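SusD homolog (Bacteroides thetaiotaomicron VPI-5482, PDB 3IV0) is a SusD-family protein that probably sits at the outer membrane and binds glycans for uptake, although its ligand is not known. Local coordinates at residues E390-N393 against R394-R398; L371-Y374 against A375-L378; E117-R120 against S121-K124. All coordinates share one frame; numbering follows the deposited sequence.

Contact 1 (E390-N393 against R394-R398); sequences ELLN and RVRNR
CG of R396 stands anti to its own carbonyl carbon (chi1 -61°), which brings this methylene beside L392 and N393, one turn back on the helix, while bends at chi2 and chi3 turn the guanidinium toward S402 and E418. L392 leaves the backbone differently, with CG anti to the backbone N (chi1 171°), and the two side chains run side by side: L392 CG and R396 CG are 4.1 Å apart. N393 reaches the same methylene from another direction, its OD1 lying 3.6 Å from R396 CG, with the amide and guanidinium planes turned 52° against each other. This is contact with the aliphatic part of the arginine; the polar ends go to other partners. N393 OD1 accepts the backbone N of I404, while R396 NE donates to S402 O and NH1 forms a salt bridge with E418.

Round the helix, R394 bends at its third torsion and brings its guanidinium to L391, whose CD2 meets it obliquely, 4.2 Å from R394 NH1. A water links this arginine to E390, donating to E390 OE2 at 2.8 Å and accepting from R394 NH1 at 3.0 Å. The two charged groups therefore meet through solvent, and their direct salt bridges lie elsewhere: R394 with E239, E390 with K387.

Backbone bonds hold the turn, with R396 N to L392 O (3.0 Å) and N397 N to N393 O (2.8 Å) well formed. R394 N is shared between E390 O and, weakly, L391 O, so the helical bonding is less regular there. Chemically, the segment separates its tasks: methylenes and leucine carbons pack along the helix, while N393 OD1 and R396 NE and NH1 find partners in the loop that follows and on helix 408-422, probably fixing how these side chains are turned.

Contact 2 (L371-Y374 against A375-L378); sequences LLLY and AEAL
L371 meets the next turn through its backbone, its carbonyl O accepting A375 N at 3.0 Å, while its side chain turns to R394 of helix 385-398. L372 repeats the pattern one residue on: its O takes E376 N at 2.8 Å and also lies against the CB atoms of A375 and E376.

At L373 side chains join in. Its CD2 runs beside the carboxylate of E376 and comes within 3.9 Å of OE1, a van der Waals touch of methyl on carboxylate oxygen; E376 OE2 forms a salt bridge with R435. L373 O receives A377 N.

Y374 makes the main side-chain contact. With CG anti to the backbone N (chi1 -176°), the ring lies across L378, and CE1 comes to 3.7 Å from L378 CD1, with CD1 of the ring only slightly farther from the same methyl. Beneath this pair, L378 N donates to Y374 O at 3.0 Å in a nearly straight bond of 171°. A serine in place of Y374 would probably leave L378 CD1 without its aromatic neighbour and open a gap beside that methyl.

The helix is enclosed on several sides: L373 and Y374 touch helix 202-219, A377 and L378 pack on helix 224-238, A375 and E376 meet I415 of helix 408-422, and L372, Y374 and L378 face helix 385-398.

Contact 3 (E117-R120 against S121-K124); sequences ELKR and SRFK
R120 against K124 and K119 against R122 carry most of the buried surface. R120 leaves the helix with CG anti to the backbone N (chi1 177°), and its methylene chain runs side by side with that of K124, R120 CG lying 4.0 Å from K124 CE. The guanidinium then turns back to E117 and grips it side-on with two nitrogens: NE donates to OE1 at 3.1 Å and NH2 to OE2 at 2.9 Å. The carboxylate lies at the guanidinium edge, but both oxygens are met from above the carboxylate plane, so the two flat groups are not coplanar. The remaining nitrogen, NH1, reaches the carbonyls of I109 and V112. The bonds to E117, I109 and V112 probably fix the rotation of the guanidinium; K124 NZ forms its own salt bridge with D110.

K119 runs alongside R122, and its CE comes to 4.1 Å from R122 NH1. The two cationic ends have separate mates: K119 NZ forms a salt bridge with E19, while R122 donates to the carbonyls of E184 and V185. K119 also serves F123 through its backbone. Its O accepts F123 N at 2.9 Å and lies over one face of the F123 ring, offset toward the rim, with ring carbon CG at 3.2 Å.

A water completes the E117 side, donating to E117 OE1 at 2.7 Å and to E117 O, and accepting from S121 OG.

All four pairs from E117-S121 to R120-K124 carry the i to i+4 backbone bonds of an alpha helix. Before them, D116 OD1 accepts K119 N and, more weakly, L118 N, as an N-cap aspartate does, so the contact forms the capped first turns of helix 117-142.

In the fold
From the N terminus, contact 3 comes first, at the start of helix 117-142 in the N-terminal part of the chain, where it reaches helix 19-39 and the loop leading into helix 117-142. Contacts 2 and 1 follow in series in the C-terminal half, on helices 367-381 and 385-398, which succeed each other in the chain. Each contact lies within one helix, so none closes a long loop, and none nests in or crosses another. Contacts 1 and 2 do touch: L391 CD1 packs 3.6 Å from Y374 CD2, and L392 meets L372, joining the two helices. Contact 3 stands apart, its nearest atoms about 22 Å from contact 2.

Contact 1 (E390-N393 against R394-R398)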
loop_
_atom_site.group_PDB
_atom_site.type_symbol
_atom_site.label_atom_id
_atom_site.label_comp_id
_atom_site.label_asym_id
_atom_site.label_seq_id
_atom_site.Cartn_x
_atom_site.Cartn_y
_atom_site.Cartn_z
ATOM N N GLU A 390 -19.192 -15.275 1.455
ATOM C CA GLU A 390 -19.586 -14.827 0.130
ATOM C C GLU A 390 -18.547 -13.873 -0.467
ATOM O O GLU A 390 -18.187 -13.985 -1.643
ATOM C CB GLU A 390 -20.962 -14.186 0.185
ATOM C CG GLU A 390 -21.547 -13.732 -1.112
ATOM C CD GLU A 390 -22.747 -12.826 -0.876
ATOM O OE1 GLU A 390 -23.714 -13.295 -0.232
ATOM O OE2 GLU A 390 -22.706 -11.653 -1.304
ATOM N N LEU A 391 -18.138 -12.884 0.324
ATOM C CA LEU A 391 -17.130 -11.929 -0.098
ATOM C C LEU A 391 -15.809 -12.623 -0.429
ATOM O O LEU A 391 -15.238 -12.391 -1.481
ATOM C CB LEU A 391 -16.975 -10.866 0.985
ATOM C CG LEU A 391 -18.162 -9.906 1.124
ATOM C CD1 LEU A 391 -18.102 -9.235 2.509
ATOM C CD2 LEU A 391 -18.180 -8.847 0.036
ATOM N N LEU A 392 -15.331 -13.431 0.496
ATOM C CA LEU A 392 -14.123 -14.205 0.306
ATOM C C LEU A 392 -14.190 -15.006 -0.983
ATOM O O LEU A 392 -13.250 -15.068 -1.757
ATOM C CB LEU A 392 -13.903 -15.114 1.522
ATOM C CG LEU A 392 -12.803 -16.157 1.435
ATOM C CD1 LEU A 392 -11.438 -15.503 1.147
ATOM C CD2 LEU A 392 -12.769 -17.017 2.717
ATOM N N ASN A 393 -15.342 -15.617 -1.216
ATOM C CA ASN A 393 -15.479 -16.491 -2.382
ATOM C C ASN A 393 -15.525 -15.779 -3.711
ATOM O O ASN A 393 -15.237 -16.370 -4.741
ATOM C CB ASN A 393 -16.666 -17.427 -2.176
ATOM C CG ASN A 393 -16.352 -18.517 -1.196
ATOM O OD1 ASN A 393 -15.211 -18.949 -1.091
ATOM N ND2 ASN A 393 -17.370 -19.005 -0.461
ATOM N N ARG A 394 -15.833 -14.497 -3.714
ATOM C CA ARG A 394 -15.682 -13.754 -4.959
ATOM C C ARG A 394 -14.235 -13.729 -5.417
ATOM O O ARG A 394 -13.948 -13.874 -6.603
ATOM C CB ARG A 394 -16.239 -12.353 -4.812
ATOM C CG ARG A 394 -17.778 -12.366 -4.763
ATOM C CD ARG A 394 -18.353 -11.054 -4.429
ATOM N NE ARG A 394 -18.074 -10.064 -5.448
ATOM C CZ ARG A 394 -18.314 -8.768 -5.261
ATOM N NH1 ARG A 394 -18.838 -8.380 -4.123
ATOM N NH2 ARG A 394 -18.039 -7.896 -6.208
ATOM N N VAL A 395 -13.327 -13.613 -4.462
ATOM C CA VAL A 395 -11.906 -13.629 -4.758
ATOM C C VAL A 395 -11.422 -15.055 -5.062
ATOM O O VAL A 395 -10.680 -15.258 -6.021
ATOM C CB VAL A 395 -11.113 -12.986 -3.622
ATOM C CG1 VAL A 395 -9.606 -13.065 -3.888
ATOM C CG2 VAL A 395 -11.582 -11.506 -3.437
ATOM N N ARG A 396 -11.890 -16.015 -4.266
ATOM C CA ARG A 396 -11.532 -17.417 -4.517
ATOM C C ARG A 396 -11.997 -17.837 -5.907
ATOM O O ARG A 396 -11.261 -18.476 -6.649
ATOM C CB ARG A 396 -12.184 -18.335 -3.495
ATOM C CG ARG A 396 -11.828 -18.123 -2.046
ATOM C CD ARG A 396 -10.459 -18.619 -1.719
ATOM N NE ARG A 396 -10.395 -20.092 -1.786
ATOM C CZ ARG A 396 -9.300 -20.784 -1.523
ATOM N NH1 ARG A 396 -8.146 -20.194 -1.251
ATOM N NH2 ARG A 396 -9.328 -22.108 -1.604
ATOM N N ASN A 397 -13.239 -17.509 -6.249
ATOM C CA ASN A 397 -13.787 -17.919 -7.538
ATOM C C ASN A 397 -13.025 -17.277 -8.698
ATOM O O ASN A 397 -12.773 -17.920 -9.709
ATOM C CB ASN A 397 -15.278 -17.626 -7.649
ATOM C CG ASN A 397 -16.163 -18.618 -6.881
ATOM O OD1 ASN A 397 -17.195 -18.228 -6.314
ATOM N ND2 ASN A 397 -15.798 -19.883 -6.891
ATOM N N ARG A 398 -12.616 -16.017 -8.558
ATOM C CA ARG A 398 -11.860 -15.381 -9.627
ATOM C C ARG A 398 -10.531 -16.109 -9.854
ATOM O O ARG A 398 -10.081 -16.224 -10.998
ATOM C CB ARG A 398 -11.647 -13.878 -9.321
ATOM C CG ARG A 398 -11.043 -13.133 -10.467
ATOM C CD ARG A 398 -9.553 -13.007 -10.423
ATOM N NE ARG A 398 -9.107 -12.176 -9.303
ATOM C CZ ARG A 398 -9.121 -10.851 -9.282
ATOM N NH1 ARG A 398 -9.556 -10.153 -10.309
ATOM N NH2 ARG A 398 -8.705 -10.221 -8.206
HETATM O O HOH W 1 -20.893 -9.820 -2.517
#

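Contact 2 (L371-Y374 against A375-L378)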
loop_
_atom_site.group_PDB
_atom_site.type_symbol
_atom_site.label_atom_id
_atom_site.label_comp_id
_atom_site.label_asym_id
_atom_site.label_seq_id
_atom_site.Cartn_x
_atom_site.Cartn_y
_atom_site.Cartn_z
ATOM N N LEU A 371 -12.589 -6.064 -0.785
ATOM C CA LEU A 371 -13.574 -7.097 -0.473
ATOM C C LEU A 371 -13.074 -7.965 0.663
ATOM O O LEU A 371 -13.851 -8.414 1.489
ATOM C CB LEU A 371 -13.867 -7.957 -1.726
ATOM C CG LEU A 371 -14.566 -7.246 -2.852
ATOM C CD1 LEU A 371 -14.683 -8.198 -4.054
ATOM C CD2 LEU A 371 -15.952 -6.718 -2.409
ATOM N N LEU A 372 -11.776 -8.264 0.675
ATOM C CA LEU A 372 -11.203 -9.083 1.750
ATOM C C LEU A 372 -11.161 -8.350 3.055
ATOM O O LEU A 372 -11.365 -8.954 4.097
ATOM C CB LEU A 372 -9.837 -9.634 1.359
ATOM C CG LEU A 372 -9.844 -10.648 0.196
ATOM C CD1 LEU A 372 -8.431 -10.900 -0.326
ATOM C CD2 LEU A 372 -10.562 -11.961 0.569
ATOM N N LEU A 373 -10.946 -7.038 3.053
ATOM C CA LEU A 373 -11.039 -6.255 4.289
ATOM C C LEU A 373 -12.445 -6.271 4.875
ATOM O O LEU A 373 -12.636 -6.360 6.082
ATOM C CB LEU A 373 -10.604 -4.813 4.056
ATOM C CG LEU A 373 -9.145 -4.553 3.646
ATOM C CD1 LEU A 373 -8.923 -3.036 3.571
ATOM C CD2 LEU A 373 -8.158 -5.243 4.596
ATOM N N TYR A 374 -13.438 -6.138 4.006
ATOM C CA TYR A 374 -14.849 -6.217 4.375
ATOM C C TYR A 374 -15.132 -7.592 4.995
ATOM O O TYR A 374 -15.655 -7.699 6.094
ATOM C CB TYR A 374 -15.670 -5.937 3.119
ATOM C CG TYR A 374 -17.151 -5.875 3.227
ATOM C CD1 TYR A 374 -17.817 -5.902 4.429
ATOM C CD2 TYR A 374 -17.898 -5.712 2.079
ATOM C CE1 TYR A 374 -19.210 -5.810 4.471
ATOM C CE2 TYR A 374 -19.267 -5.614 2.125
ATOM C CZ TYR A 374 -19.916 -5.690 3.312
ATOM O OH TYR A 374 -21.295 -5.642 3.365
ATOM N N ALA A 375 -14.687 -8.648 4.321
ATOM C CA ALA A 375 -14.842 -9.985 4.881
ATOM C C ALA A 375 -14.148 -10.105 6.233
ATOM O O ALA A 375 -14.693 -10.716 7.164
ATOM C CB ALA A 375 -14.292 -11.022 3.928
ATOM N N GLU A 376 -12.920 -9.607 6.357
ATOM C CA GLU A 376 -12.181 -9.698 7.589
ATOM C C GLU A 376 -12.948 -9.070 8.736
ATOM O O GLU A 376 -13.017 -9.633 9.835
ATOM C CB GLU A 376 -10.844 -8.975 7.405
ATOM C CG GLU A 376 -10.019 -8.867 8.651
ATOM C CD GLU A 376 -8.710 -8.150 8.443
ATOM O OE1 GLU A 376 -8.245 -8.094 7.304
ATOM O OE2 GLU A 376 -8.150 -7.664 9.459
ATOM N N ALA A 377 -13.505 -7.884 8.533
ATOM C CA ALA A 377 -14.231 -7.166 9.574
ATOM C C ALA A 377 -15.480 -7.926 9.958
ATOM O O ALA A 377 -15.802 -8.052 11.143
ATOM C CB ALA A 377 -14.571 -5.705 9.144
ATOM N N LEU A 378 -16.208 -8.412 8.980
ATOM C CA LEU A 378 -17.414 -9.212 9.275
ATOM C C LEU A 378 -17.041 -10.429 10.083
ATOM O O LEU A 378 -17.714 -10.753 11.090
ATOM C CB LEU A 378 -18.085 -9.674 8.003
ATOM C CG LEU A 378 -18.933 -8.638 7.314
ATOM C CD1 LEU A 378 -19.329 -9.173 5.941
ATOM C CD2 LEU A 378 -20.170 -8.319 8.173
#

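Contact 3 (E117-R120 against S121-K124)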
loop_
_atom_site.group_PDB
_atom_site.type_symbol
_atom_site.label_atom_id
_atom_site.label_comp_id
_atom_site.label_asym_id
_atom_site.label_seq_id
_atom_site.Cartn_x
_atom_site.Cartn_y
_atom_site.Cartn_z
ATOM N N GLU A 117 -16.937 25.650 -9.461
ATOM C CA GLU A 117 -17.055 25.279 -8.064
ATOM C C GLU A 117 -17.042 23.774 -7.838
ATOM O O GLU A 117 -16.641 23.333 -6.753
ATOM C CB GLU A 117 -18.299 25.909 -7.435
ATOM C CG GLU A 117 -18.226 27.427 -7.354
ATOM C CD GLU A 117 -17.142 27.941 -6.399
ATOM O OE1 GLU A 117 -16.508 27.139 -5.685
ATOM O OE2 GLU A 117 -16.928 29.170 -6.364
ATOM N N LEU A 118 -17.484 22.983 -8.819
ATOM C CA LEU A 118 -17.391 21.537 -8.696
ATOM C C LEU A 118 -15.921 21.158 -8.695
ATOM O O LEU A 118 -15.497 20.333 -7.847
ATOM C CB LEU A 118 -18.128 20.826 -9.831
ATOM C CG LEU A 118 -18.068 19.293 -9.812
ATOM C CD1 LEU A 118 -18.643 18.725 -8.527
ATOM C CD2 LEU A 118 -18.783 18.732 -11.053
ATOM N N LYS A 119 -15.132 21.739 -9.589
ATOM C CA LYS A 119 -13.711 21.447 -9.609
ATOM C C LYS A 119 -13.033 21.927 -8.336
ATOM O O LYS A 119 -12.152 21.258 -7.812
ATOM C CB LYS A 119 -13.027 22.038 -10.847
ATOM C CG LYS A 119 -13.428 21.355 -12.166
ATOM C CD LYS A 119 -13.217 19.847 -12.146
ATOM C CE LYS A 119 -13.218 19.281 -13.562
ATOM N NZ LYS A 119 -12.016 19.711 -14.334
ATOM N N ARG A 120 -13.413 23.090 -7.819
ATOM C CA ARG A 120 -12.833 23.571 -6.567
ATOM C C ARG A 120 -13.087 22.582 -5.437
ATOM O O ARG A 120 -12.152 22.228 -4.685
ATOM C CB ARG A 120 -13.373 24.977 -6.203
ATOM C CG ARG A 120 -12.846 25.473 -4.891
ATOM C CD ARG A 120 -12.578 26.944 -4.755
ATOM N NE ARG A 120 -13.532 27.817 -5.437
ATOM C CZ ARG A 120 -13.184 28.999 -5.915
ATOM N NH1 ARG A 120 -11.935 29.415 -5.806
ATOM N NH2 ARG A 120 -14.074 29.741 -6.552
ATOM N N SER A 121 -14.310 22.085 -5.333
ATOM C CA SER A 121 -14.665 21.104 -4.319
ATOM C C SER A 121 -13.913 19.798 -4.542
ATOM O O SER A 121 -13.454 19.174 -3.569
ATOM C CB SER A 121 -16.150 20.803 -4.315
ATOM O OG SER A 121 -16.881 21.978 -3.962
ATOM N N ARG A 122 -13.773 19.371 -5.782
ATOM C CA ARG A 122 -13.056 18.137 -6.079
ATOM C C ARG A 122 -11.595 18.253 -5.689
ATOM O O ARG A 122 -11.048 17.323 -5.077
ATOM C CB ARG A 122 -13.181 17.821 -7.562
ATOM C CG ARG A 122 -12.428 16.554 -7.970
ATOM C CD ARG A 122 -12.704 16.140 -9.382
ATOM N NE ARG A 122 -14.112 15.874 -9.521
ATOM C CZ ARG A 122 -14.752 15.682 -10.656
ATOM N NH1 ARG A 122 -14.089 15.708 -11.802
ATOM N NH2 ARG A 122 -16.064 15.476 -10.633
ATOM N N PHE A 123 -10.925 19.347 -5.999
ATOM C CA PHE A 123 -9.508 19.479 -5.718
ATOM C C PHE A 123 -9.287 19.507 -4.212
ATOM O O PHE A 123 -8.289 18.986 -3.703
ATOM C CB PHE A 123 -8.915 20.712 -6.418
ATOM C CG PHE A 123 -8.973 20.670 -7.942
ATOM C CD1 PHE A 123 -9.303 19.533 -8.639
ATOM C CD2 PHE A 123 -8.631 21.814 -8.663
ATOM C CE1 PHE A 123 -9.337 19.541 -10.034
ATOM C CE2 PHE A 123 -8.668 21.825 -10.058
ATOM C CZ PHE A 123 -9.015 20.714 -10.735
ATOM N N LYS A 124 -10.205 20.127 -3.483
ATOM C CA LYS A 124 -10.121 20.119 -2.038
ATOM C C LYS A 124 -10.242 18.680 -1.562
ATOM O O LYS A 124 -9.477 18.253 -0.679
ATOM C CB LYS A 124 -11.223 20.964 -1.405
ATOM C CG LYS A 124 -11.034 22.474 -1.550
ATOM C CD LYS A 124 -12.243 23.199 -0.907
ATOM C CE LYS A 124 -12.175 24.689 -1.028
ATOM N NZ LYS A 124 -13.526 25.239 -0.624
HETATM O O HOH W 2 -16.854 24.820 -4.382
#